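Side-chain contacts in D,D-dipeptidase/D,D-carboxypeptidase (Enterococcus faecalis, PDB 4MUQ), which is a zinc-dependent D,D-dipeptidase and D,D-carboxypeptidase of vancomycin resistance, here caught with a phosphinate analogue of D-Ala-D-Ala in its active site: residues E78-I83 / N104-Q109; G86-K89 / F95-K98; G73-E78 / A113-L118. All blocks are in the same frame, centred on the assembly; numbering follows the deposited sequence. Where two conformers were deposited one is given.

Contact 1: E78-I83 / N104-Q109; sequences EEQTAI and NHSEHQ. With ZN (zinc ion), chain B; LY0 ((2R)-3-[(R)-[(1R)-1-aminoethyl](hydroxy)phosphoryl]-2-methylpropanoic acid), chain C; 2D8 ((2R)-3-[(R)-[(1S)-1-aminoethyl](hydroxy)phosphoryl]-2-methylpropanoic acid), chain D.
Q80, on helix 77-91, and S106, in the loop that follows helix 93-99, meet beside the carboxylate of the bound phosphinate. No hydrogen bond runs directly between the segments; the carboxylate, bonded by Q80 and close to S106 OG, bridges them. Van der Waals contact comes first. The Q80 amide carbon lies 3.5 Å from S106 CB, and CG of the same glutamine passes 3.8 Å from Q109 OE1, the two glutamine side chains crossing nearly at right angles. Because CG of Q80 stands anti to the backbone N (chi1 -175°) and the chain then bends at chi2 (70°), the amide comes up against S106 and the inhibitor carboxylate.

The polar interactions use the carboxylate oxygens separately. Q80 NE2 gives a fairly straight hydrogen bond (154°) to O62 of either inhibitor isomer at 3.0 Å; the same nitrogen also donates to the carbonyl of A101, and OE1 accepts from R75. S106 OG sits 2.6 Å from O61, while accepting from the backbone N of H108 in an ST turn. Within the loop, Q109 and N104 are bonded twice: Q109 OE1 takes N104 N on a lone pair in the carbonyl plane, and Q109 NE2 reaches N104 OD1 at 3.0 Å, with the donor tilted from the carbonyl plane of N104.

Metal coordination completes the group. H108 NE2 binds the zinc ion at 2.0 Å and ND1 bonds to the carbonyl of G73, so the ring is held at both nitrogens.

With both its NE2 hydrogens and its OE1 engaged, the Q80 amide has its orientation defined. The chemistry thus implies a carboxylate-recognition site beside the metal: an amide and a hydroxyl receive the carboxylate of the analogue, which probably stands for the C-terminus of D-Ala-D-Ala.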
loop_
_atom_site.group_PDB
_atom_site.type_symbol
_atom_site.label_atom_id
_atom_site.label_comp_id
_atom_site.label_asym_id
_atom_site.label_seq_id
_atom_site.Cartn_x
_atom_site.Cartn_y
_atom_site.Cartn_z
ATOM N N GLU A 78 -16.841 2.123 10.164
ATOM C CA GLU A 78 -17.903 3.124 10.272
ATOM C C GLU A 78 -17.591 4.396 9.494
ATOM O O GLU A 78 -18.479 4.963 8.852
ATOM C CB GLU A 78 -18.277 3.418 11.736
ATOM C CG GLU A 78 -17.274 4.261 12.544
ATOM C CD GLU A 78 -17.434 5.779 12.351
ATOM O OE1 GLU A 78 -16.530 6.515 12.802
ATOM O OE2 GLU A 78 -18.443 6.243 11.762
ATOM N N GLU A 79 -16.336 4.842 9.520
ATOM C CA GLU A 79 -15.929 6.019 8.755
ATOM C C GLU A 79 -16.101 5.804 7.255
ATOM O O GLU A 79 -16.610 6.667 6.525
ATOM C CB GLU A 79 -14.463 6.337 9.014
ATOM C CG GLU A 79 -14.146 6.856 10.386
ATOM C CD GLU A 79 -12.662 7.093 10.524
ATOM O OE1 GLU A 79 -11.996 6.314 11.233
ATOM O OE2 GLU A 79 -12.160 8.042 9.886
ATOM N N GLN A 80 -15.634 4.656 6.766
ATOM C CA GLN A 80 -15.726 4.386 5.341
ATOM C C GLN A 80 -17.190 4.295 4.888
ATOM O O GLN A 80 -17.559 4.767 3.800
ATOM C CB GLN A 80 -14.977 3.096 5.001
ATOM C CG GLN A 80 -14.912 2.793 3.511
ATOM C CD GLN A 80 -13.997 3.756 2.772
ATOM O OE1 GLN A 80 -13.145 4.413 3.381
ATOM N NE2 GLN A 80 -14.167 3.843 1.456
ATOM N N THR A 81 -18.019 3.703 5.736
ATOM C CA THR A 81 -19.447 3.579 5.460
ATOM C C THR A 81 -20.098 4.958 5.390
ATOM O O THR A 81 -20.879 5.255 4.462
ATOM C CB THR A 81 -20.132 2.722 6.535
ATOM O OG1 THR A 81 -19.495 1.430 6.575
ATOM C CG2 THR A 81 -21.596 2.508 6.232
ATOM N N ALA A 82 -19.764 5.822 6.353
ATOM C CA ALA A 82 -20.294 7.191 6.351
ATOM C C ALA A 82 -19.856 7.960 5.106
ATOM O O ALA A 82 -20.649 8.705 4.520
ATOM C CB ALA A 82 -19.867 7.934 7.619
ATOM N N ILE A 83 -18.606 7.784 4.695
ATOM C CA ILE A 83 -18.128 8.502 3.516
ATOM C C ILE A 83 -18.886 8.017 2.290
ATOM O O ILE A 83 -19.354 8.826 1.486
ATOM C CB ILE A 83 -16.613 8.342 3.307
ATOM C CG1 ILE A 83 -15.854 9.085 4.403
ATOM C CG2 ILE A 83 -16.186 8.834 1.913
ATOM C CD1 ILE A 83 -14.395 8.665 4.490
ATOM N N ASN A 104 -15.168 -2.113 3.681
ATOM C CA ASN A 104 -14.404 -3.359 3.707
ATOM C C ASN A 104 -13.657 -3.660 2.416
ATOM O O ASN A 104 -13.104 -4.733 2.271
ATOM C CB ASN A 104 -15.224 -4.554 4.197
ATOM C CG ASN A 104 -15.357 -4.572 5.700
ATOM O OD1 ASN A 104 -14.566 -3.939 6.413
ATOM N ND2 ASN A 104 -16.351 -5.279 6.184
ATOM N N HIS A 105 -13.620 -2.696 1.503
ATOM C CA HIS A 105 -12.817 -2.836 0.283
ATOM C C HIS A 105 -11.899 -1.641 0.109
ATOM O O HIS A 105 -11.367 -1.417 -0.989
ATOM C CB HIS A 105 -13.720 -2.971 -0.953
ATOM C CG HIS A 105 -14.605 -4.175 -0.920
ATOM N ND1 HIS A 105 -14.352 -5.308 -1.663
ATOM C CD2 HIS A 105 -15.729 -4.438 -0.208
ATOM C CE1 HIS A 105 -15.294 -6.205 -1.431
ATOM N NE2 HIS A 105 -16.142 -5.700 -0.548
ATOM N N SER A 106 -11.724 -0.845 1.165
ATOM C CA SER A 106 -10.858 0.342 1.117
ATOM C C SER A 106 -9.490 0.078 1.728
ATOM O O SER A 106 -9.386 -0.459 2.835
ATOM C CB SER A 106 -11.494 1.487 1.899
ATOM O OG SER A 106 -10.594 2.590 2.009
ATOM N N GLU A 107 -8.435 0.457 1.009
ATOM C CA GLU A 107 -7.085 0.428 1.562
ATOM C C GLU A 107 -6.938 1.286 2.776
ATOM O O GLU A 107 -6.021 1.078 3.568
ATOM C CB GLU A 107 -6.069 0.969 0.563
ATOM C CG GLU A 107 -5.956 0.188 -0.692
ATOM C CD GLU A 107 -4.750 0.611 -1.498
ATOM O OE1 GLU A 107 -4.449 1.837 -1.589
ATOM O OE2 GLU A 107 -4.127 -0.303 -2.038
ATOM N N HIS A 108 -7.808 2.281 2.940
ATOM C CA HIS A 108 -7.674 3.124 4.122
ATOM C C HIS A 108 -7.921 2.344 5.414
ATOM O O HIS A 108 -7.429 2.719 6.477
ATOM C CB HIS A 108 -8.574 4.363 4.049
ATOM C CG HIS A 108 -8.049 5.411 3.128
ATOM N ND1 HIS A 108 -7.175 6.397 3.540
ATOM C CD2 HIS A 108 -8.257 5.615 1.809
ATOM C CE1 HIS A 108 -6.876 7.168 2.512
ATOM N NE2 HIS A 108 -7.522 6.721 1.447
ATOM N N GLN A 109 -8.671 1.248 5.315
ATOM C CA GLN A 109 -8.949 0.416 6.480
ATOM C C GLN A 109 -7.758 -0.452 6.889
ATOM O O GLN A 109 -7.835 -1.169 7.868
ATOM C CB GLN A 109 -10.194 -0.456 6.250
ATOM C CG GLN A 109 -11.487 0.359 6.093
ATOM C CD GLN A 109 -12.662 -0.506 5.722
ATOM O OE1 GLN A 109 -13.173 -0.415 4.600
ATOM N NE2 GLN A 109 -13.090 -1.368 6.641
HETATM ZN ZN ZN B . -7.588 7.625 -0.361
HETATM P P LY0 C . -10.215 7.856 -1.473
HETATM C C1 LY0 C . -12.551 8.747 -0.662
HETATM N N1 LY0 C . -11.734 9.715 -2.628
HETATM C C2 LY0 C . -11.317 9.296 -1.349
HETATM C C4 LY0 C . -11.005 6.534 -2.434
HETATM C C5 LY0 C . -10.477 5.162 -2.145
HETATM C C6 LY0 C . -11.112 4.619 -0.874
HETATM C C7 LY0 C . -10.759 4.279 -3.347
HETATM O O31 LY0 C . -9.952 7.311 -0.050
HETATM O O32 LY0 C . -8.826 8.305 -2.033
HETATM O O61 LY0 C . -10.429 3.871 -0.193
HETATM O O62 LY0 C . -12.264 4.914 -0.608
HETATM C C4 2D8 D . -10.999 6.527 -2.439
HETATM C C5 2D8 D . -10.475 5.158 -2.145
HETATM C C6 2D8 D . -11.111 4.618 -0.873
HETATM C C7 2D8 D . -10.759 4.276 -3.348
HETATM N N1 2D8 D . -10.713 10.376 -0.867
HETATM P P 2D8 D . -10.213 7.852 -1.479
HETATM C C1 2D8 D . -12.543 8.777 -0.677
HETATM C C2 2D8 D . -11.345 9.271 -1.464
HETATM O O31 2D8 D . -9.969 7.320 -0.048
HETATM O O32 2D8 D . -8.825 8.307 -2.034
HETATM O O61 2D8 D . -10.429 3.871 -0.193
HETATM O O62 2D8 D . -12.264 4.914 -0.608
#

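Contact 2: G86-K89 / F95-K98; sequences GSLK and FTRK. With PE3 (3,6,9,12,15,18,21,24,27,30,33,36,39-tridecaoxahentetracontane-1,41-diol), chain J; EDO (1,2-ethanediol), chain E.
Two consecutive helices joined by a tight turn at G92 are the setting here: helix 77-91 ends, the chain turns, and helix 93-99 sets off at once, so that S87 near the end of the first helix faces T96 in the second. Their CA atoms are 5.7 Å apart, close enough for two short polar side chains to meet directly. S87 OG donates to T96 OG1 at 2.8 Å, and the hydroxyl of T96 is also hydrogen-bonded to the carbonyl of G92 in the turn. The side chain of N91 bonds to the serine oxygen as well, and the two hydroxyls therefore form part of a small polar network that links the turn to both helices.

The torsions explain how threonine shows two characters at once. OG1 is placed beside the backbone N, anti to the carbonyl carbon (chi1 -57°), which turns the hydroxyl to S87; CG2 packs 3.9 Å from S87 CB. Apolar contact continues with L88, whose CB starts away from the second helix but whose CD2 methyl returns to lie 3.9 Å from T96 CB, the two side chains crossing at about a right angle. F95 adds its ring edge: S87 OG lies in the plane of the ring, 3.8 Å from CD2.

Around this pairing, the F95 ring stacks on Y99 one turn further along helix 93-99. Y84 of helix 77-91 meets T96, so the helix pair is joined within itself; S87 also packs against V100, in the loop after helix 93-99, and both S87 and F95 touch I126, in the loop after strand 113-118.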
loop_
_atom_site.group_PDB
_atom_site.type_symbol
_atom_site.label_atom_id
_atom_site.label_comp_id
_atom_site.label_asym_id
_atom_site.label_seq_id
_atom_site.Cartn_x
_atom_site.Cartn_y
_atom_site.Cartn_z
ATOM N N GLY A 86 -22.572 9.112 2.493
ATOM C CA GLY A 86 -22.639 10.553 2.336
ATOM C C GLY A 86 -22.420 10.968 0.894
ATOM O O GLY A 86 -23.069 11.884 0.408
ATOM N N SER A 87 -21.525 10.263 0.209
ATOM C CA SER A 87 -21.254 10.559 -1.185
ATOM C C SER A 87 -22.427 10.150 -2.078
ATOM O O SER A 87 -22.714 10.815 -3.068
ATOM C CB SER A 87 -19.960 9.874 -1.609
ATOM O OG SER A 87 -19.610 10.223 -2.942
ATOM N N LEU A 88 -23.117 9.067 -1.722
ATOM C CA LEU A 88 -24.324 8.708 -2.454
ATOM C C LEU A 88 -25.283 9.883 -2.455
ATOM O O LEU A 88 -25.859 10.233 -3.484
ATOM C CB LEU A 88 -25.016 7.487 -1.837
ATOM C CG LEU A 88 -24.304 6.161 -2.061
ATOM C CD1 LEU A 88 -25.083 5.049 -1.364
ATOM C CD2 LEU A 88 -24.120 5.854 -3.545
ATOM N N LYS A 89 -25.457 10.508 -1.291
ATOM C CA LYS A 89 -26.379 11.623 -1.158
ATOM C C LYS A 89 -25.880 12.896 -1.829
ATOM O O LYS A 89 -26.645 13.577 -2.519
ATOM C CB LYS A 89 -26.658 11.894 0.318
ATOM C CG LYS A 89 -27.701 12.959 0.537
ATOM C CD LYS A 89 -27.941 13.217 2.005
ATOM C CE LYS A 89 -29.002 14.294 2.174
ATOM N NZ LYS A 89 -30.325 13.892 1.626
ATOM N N PHE A 95 -20.633 8.729 -9.382
ATOM C CA PHE A 95 -19.439 9.325 -8.803
ATOM C C PHE A 95 -18.920 8.489 -7.642
ATOM O O PHE A 95 -17.723 8.222 -7.534
ATOM C CB PHE A 95 -19.709 10.768 -8.347
ATOM C CG PHE A 95 -18.518 11.427 -7.688
ATOM C CD1 PHE A 95 -17.650 12.226 -8.434
ATOM C CD2 PHE A 95 -18.259 11.242 -6.335
ATOM C CE1 PHE A 95 -16.541 12.806 -7.830
ATOM C CE2 PHE A 95 -17.168 11.811 -5.726
ATOM C CZ PHE A 95 -16.304 12.602 -6.474
ATOM N N THR A 96 -19.825 8.108 -6.751
ATOM C CA THR A 96 -19.432 7.357 -5.569
ATOM C C THR A 96 -18.775 6.025 -5.925
ATOM O O THR A 96 -17.753 5.671 -5.352
ATOM C CB THR A 96 -20.635 7.137 -4.674
ATOM O OG1 THR A 96 -21.192 8.415 -4.340
ATOM C CG2 THR A 96 -20.243 6.405 -3.399
ATOM N N ARG A 97 -19.350 5.307 -6.878
ATOM C CA ARG A 97 -18.770 4.031 -7.290
ATOM C C ARG A 97 -17.355 4.193 -7.838
ATOM O O ARG A 97 -16.524 3.298 -7.689
ATOM C CB ARG A 97 -19.651 3.353 -8.330
ATOM C CG ARG A 97 -20.832 2.597 -7.757
ATOM C CD ARG A 97 -21.678 1.990 -8.870
ATOM N NE ARG A 97 -20.925 1.067 -9.719
ATOM C CZ ARG A 97 -20.378 1.390 -10.890
ATOM N NH1 ARG A 97 -20.490 2.625 -11.367
ATOM N NH2 ARG A 97 -19.715 0.477 -11.586
ATOM N N LYS A 98 -17.081 5.338 -8.458
ATOM C CA LYS A 98 -15.784 5.604 -9.076
ATOM C C LYS A 98 -14.733 6.179 -8.132
ATOM O O LYS A 98 -13.527 6.024 -8.366
ATOM C CB LYS A 98 -15.959 6.535 -10.281
ATOM C CG LYS A 98 -16.734 5.909 -11.442
ATOM C CD LYS A 98 -16.901 6.889 -12.604
ATOM C CE LYS A 98 -17.478 6.200 -13.835
ATOM N NZ LYS A 98 -16.453 5.324 -14.469
HETATM O O40 PE3 J . -25.192 8.557 -10.031
HETATM C C39 PE3 J . -25.466 9.395 -11.158
HETATM C C38 PE3 J . -26.783 10.175 -11.096
HETATM O O37 PE3 J . -26.999 11.122 -10.016
HETATM C C36 PE3 J . -25.987 12.141 -9.974
HETATM C C35 PE3 J . -26.174 13.316 -8.992
HETATM O O34 PE3 J . -26.305 13.189 -7.554
HETATM C C33 PE3 J . -27.498 12.519 -7.135
HETATM C C32 PE3 J . -27.455 12.510 -5.620
HETATM O O31 PE3 J . -27.409 13.885 -5.203
HETATM C C1 EDO E . -13.636 2.441 -13.312
HETATM O O1 EDO E . -15.050 2.370 -13.084
HETATM C C2 EDO E . -13.098 3.722 -12.681
HETATM O O2 EDO E . -13.461 4.901 -13.421
#

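Contact 3: G73-E78 / A113-L118; sequences GYRSLE and AIDLGL. With ZN (zinc ion), chain B; 2D8 ((2R)-3-[(R)-[(1S)-1-aminoethyl](hydroxy)phosphoryl]-2-methylpropanoic acid), chain D; LY0 ((2R)-3-[(R)-[(1R)-1-aminoethyl](hydroxy)phosphoryl]-2-methylpropanoic acid), chain C.
R75 and D115 approach each other at the zinc centre, with the guanidinium NH1 3.6 Å from D115 OD2 and the carboxylate oxygen lying near the guanidinium plane, at its edge. No hydrogen bond joins them; instead R75 bonds to phosphinate O31, and D115 binds the metal.

R75 bonds O31 from both terminal nitrogens, more closely and straighter from NH2 (2.8 Å) than from NH1 (3.2 Å, 135°), the oxygen lying in the guanidinium plane. A bend at chi3 (-65°) helps bring the group there. NH2 also serves Q80 and NH1 also serves S72, so the plane is held on more than one side.

Coordination belongs to D115, which binds zinc through OD1 at 2.0 Å and, more loosely, OD2 at 2.4 Å. O31 is itself a zinc ligand, so arginine and metal share one oxygen and would both draw on its negative charge.

Backbone contact is slighter: G73 CA makes a CA-H...O contact with A113 O at 3.6 Å, where the loop leaves strand 68-72 beside strand 113-118.

Such a His-Asp-His zinc site, completed by H108 and H168, with an adjacent arginine is typical of the M15B D,D-peptidases of the Hedgehog/DD-peptidase fold.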
loop_
_atom_site.group_PDB
_atom_site.type_symbol
_atom_site.label_atom_id
_atom_site.label_comp_id
_atom_site.label_asym_id
_atom_site.label_seq_id
_atom_site.Cartn_x
_atom_site.Cartn_y
_atom_site.Cartn_z
ATOM N N GLY A 73 -5.893 9.173 6.570
ATOM C CA GLY A 73 -5.051 7.994 6.726
ATOM C C GLY A 73 -5.887 6.774 7.041
ATOM O O GLY A 73 -6.714 6.356 6.226
ATOM N N TYR A 74 -5.669 6.183 8.211
ATOM C CA TYR A 74 -6.507 5.064 8.628
ATOM C C TYR A 74 -7.961 5.507 8.727
ATOM O O TYR A 74 -8.256 6.563 9.290
ATOM C CB TYR A 74 -6.055 4.518 9.979
ATOM C CG TYR A 74 -6.989 3.448 10.488
ATOM C CD1 TYR A 74 -6.944 2.168 9.949
ATOM C CD2 TYR A 74 -7.937 3.725 11.452
ATOM C CE1 TYR A 74 -7.803 1.176 10.386
ATOM C CE2 TYR A 74 -8.821 2.731 11.899
ATOM C CZ TYR A 74 -8.734 1.472 11.343
ATOM O OH TYR A 74 -9.586 0.474 11.763
ATOM N N ARG A 75 -8.862 4.687 8.184
ATOM C CA ARG A 75 -10.294 4.874 8.403
ATOM C C ARG A 75 -10.882 3.568 8.882
ATOM O O ARG A 75 -10.548 2.490 8.369
ATOM C CB ARG A 75 -10.997 5.346 7.126
ATOM C CG ARG A 75 -10.391 6.633 6.595
ATOM C CD ARG A 75 -11.278 7.395 5.636
ATOM N NE ARG A 75 -11.541 6.684 4.389
ATOM C CZ ARG A 75 -11.115 7.072 3.179
ATOM N NH1 ARG A 75 -10.345 8.140 3.009
ATOM N NH2 ARG A 75 -11.447 6.358 2.124
ATOM N N SER A 76 -11.736 3.668 9.886
ATOM C CA SER A 76 -12.473 2.530 10.396
ATOM C C SER A 76 -13.614 2.184 9.452
ATOM O O SER A 76 -13.952 2.946 8.548
ATOM C CB SER A 76 -13.073 2.877 11.741
ATOM O OG SER A 76 -14.026 3.924 11.599
ATOM N N LEU A 77 -14.245 1.045 9.706
ATOM C CA LEU A 77 -15.381 0.627 8.898
ATOM C C LEU A 77 -16.536 1.630 8.964
ATOM O O LEU A 77 -17.143 1.958 7.939
ATOM C CB LEU A 77 -15.861 -0.745 9.369
ATOM C CG LEU A 77 -17.127 -1.256 8.677
ATOM C CD1 LEU A 77 -16.896 -1.459 7.187
ATOM C CD2 LEU A 77 -17.583 -2.552 9.329
ATOM N N GLU A 78 -16.841 2.123 10.164
ATOM C CA GLU A 78 -17.903 3.124 10.272
ATOM C C GLU A 78 -17.591 4.396 9.494
ATOM O O GLU A 78 -18.479 4.963 8.852
ATOM C CB GLU A 78 -18.277 3.418 11.736
ATOM C CG GLU A 78 -17.274 4.261 12.544
ATOM C CD GLU A 78 -17.434 5.779 12.351
ATOM O OE1 GLU A 78 -16.530 6.515 12.802
ATOM O OE2 GLU A 78 -18.443 6.243 11.762
ATOM N N ALA A 113 -2.621 3.281 3.630
ATOM C CA ALA A 113 -2.943 4.261 2.592
ATOM C C ALA A 113 -3.117 5.641 3.167
ATOM O O ALA A 113 -3.637 5.816 4.259
ATOM C CB ALA A 113 -4.201 3.846 1.841
ATOM N N ILE A 114 -2.691 6.625 2.393
ATOM C CA ILE A 114 -2.829 8.008 2.803
ATOM C C ILE A 114 -3.237 8.867 1.614
ATOM O O ILE A 114 -2.746 8.693 0.501
ATOM C CB ILE A 114 -1.535 8.518 3.479
ATOM C CG1 ILE A 114 -1.770 9.904 4.080
ATOM C CG2 ILE A 114 -0.349 8.501 2.520
ATOM C CD1 ILE A 114 -1.062 10.135 5.393
ATOM N N ASP A 115 -4.158 9.798 1.878
ATOM C CA ASP A 115 -4.510 10.840 0.925
ATOM C C ASP A 115 -3.752 12.092 1.324
ATOM O O ASP A 115 -3.804 12.508 2.487
ATOM C CB ASP A 115 -6.028 11.087 0.930
ATOM C CG ASP A 115 -6.823 9.880 0.439
ATOM O OD1 ASP A 115 -6.266 9.075 -0.288
ATOM O OD2 ASP A 115 -8.005 9.668 0.779
ATOM N N LEU A 116 -3.057 12.693 0.362
ATOM C CA LEU A 116 -2.265 13.889 0.594
ATOM C C LEU A 116 -2.814 15.071 -0.206
ATOM O O LEU A 116 -3.415 14.889 -1.273
ATOM C CB LEU A 116 -0.815 13.648 0.175
ATOM C CG LEU A 116 -0.119 12.494 0.894
ATOM C CD1 LEU A 116 1.243 12.253 0.273
ATOM C CD2 LEU A 116 0.026 12.797 2.379
ATOM N N GLY A 117 -2.602 16.277 0.298
ATOM C CA GLY A 117 -3.040 17.458 -0.420
ATOM C C GLY A 117 -2.111 18.628 -0.239
ATOM O O GLY A 117 -1.322 18.688 0.713
ATOM N N LEU A 118 -2.193 19.561 -1.186
ATOM C CA LEU A 118 -1.537 20.855 -1.073
ATOM C C LEU A 118 -2.049 21.579 0.163
ATOM O O LEU A 118 -3.250 21.569 0.441
ATOM C CB LEU A 118 -1.841 21.700 -2.308
ATOM C CG LEU A 118 -0.774 21.736 -3.393
ATOM C CD1 LEU A 118 -1.219 22.595 -4.563
ATOM C CD2 LEU A 118 0.522 22.271 -2.818
HETATM ZN ZN ZN B . -7.588 7.625 -0.361
HETATM C C4 2D8 D . -10.999 6.527 -2.439
HETATM C C5 2D8 D . -10.475 5.158 -2.145
HETATM C C6 2D8 D . -11.111 4.618 -0.873
HETATM C C7 2D8 D . -10.759 4.276 -3.348
HETATM N N1 2D8 D . -10.713 10.376 -0.867
HETATM P P 2D8 D . -10.213 7.852 -1.479
HETATM C C1 2D8 D . -12.543 8.777 -0.677
HETATM C C2 2D8 D . -11.345 9.271 -1.464
HETATM O O31 2D8 D . -9.969 7.320 -0.048
HETATM O O32 2D8 D . -8.825 8.307 -2.034
HETATM O O61 2D8 D . -10.429 3.871 -0.193
HETATM O O62 2D8 D . -12.264 4.914 -0.608
HETATM P P LY0 C . -10.215 7.856 -1.473
HETATM C C1 LY0 C . -12.551 8.747 -0.662
HETATM N N1 LY0 C . -11.734 9.715 -2.628
HETATM C C2 LY0 C . -11.317 9.296 -1.349
HETATM C C4 LY0 C . -11.005 6.534 -2.434
HETATM C C5 LY0 C . -10.477 5.162 -2.145
HETATM C C6 LY0 C . -11.112 4.619 -0.874
HETATM C C7 LY0 C . -10.759 4.279 -3.347
HETATM O O31 LY0 C . -9.952 7.311 -0.050
HETATM O O32 LY0 C . -8.826 8.305 -2.033
HETATM O O61 LY0 C . -10.429 3.871 -0.193
HETATM O O62 LY0 C . -12.264 4.914 -0.608
#

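How the contacts relate
Seen together, the contacts illustrate how one helix can serve a metal site and a peripheral helix pair alike. Helix 77-91 runs through all three: contact 3 includes its first residues, contact 1 the next turn, contact 2 its later part. Along the chain, contact 3 spans the widest interval, contact 1 falls within it, and contact 2 lies innermost. Centres of contacts 1 and 3 are 9 Å apart; they adjoin through H108 with G73 and Q80 with R75, and contribute to one active site. Contact 2 is 13 Å from contact 1 and about 17 Å from contact 3, centre to centre, joining the later part of helix 77-91 to helix 93-99, away from the metal.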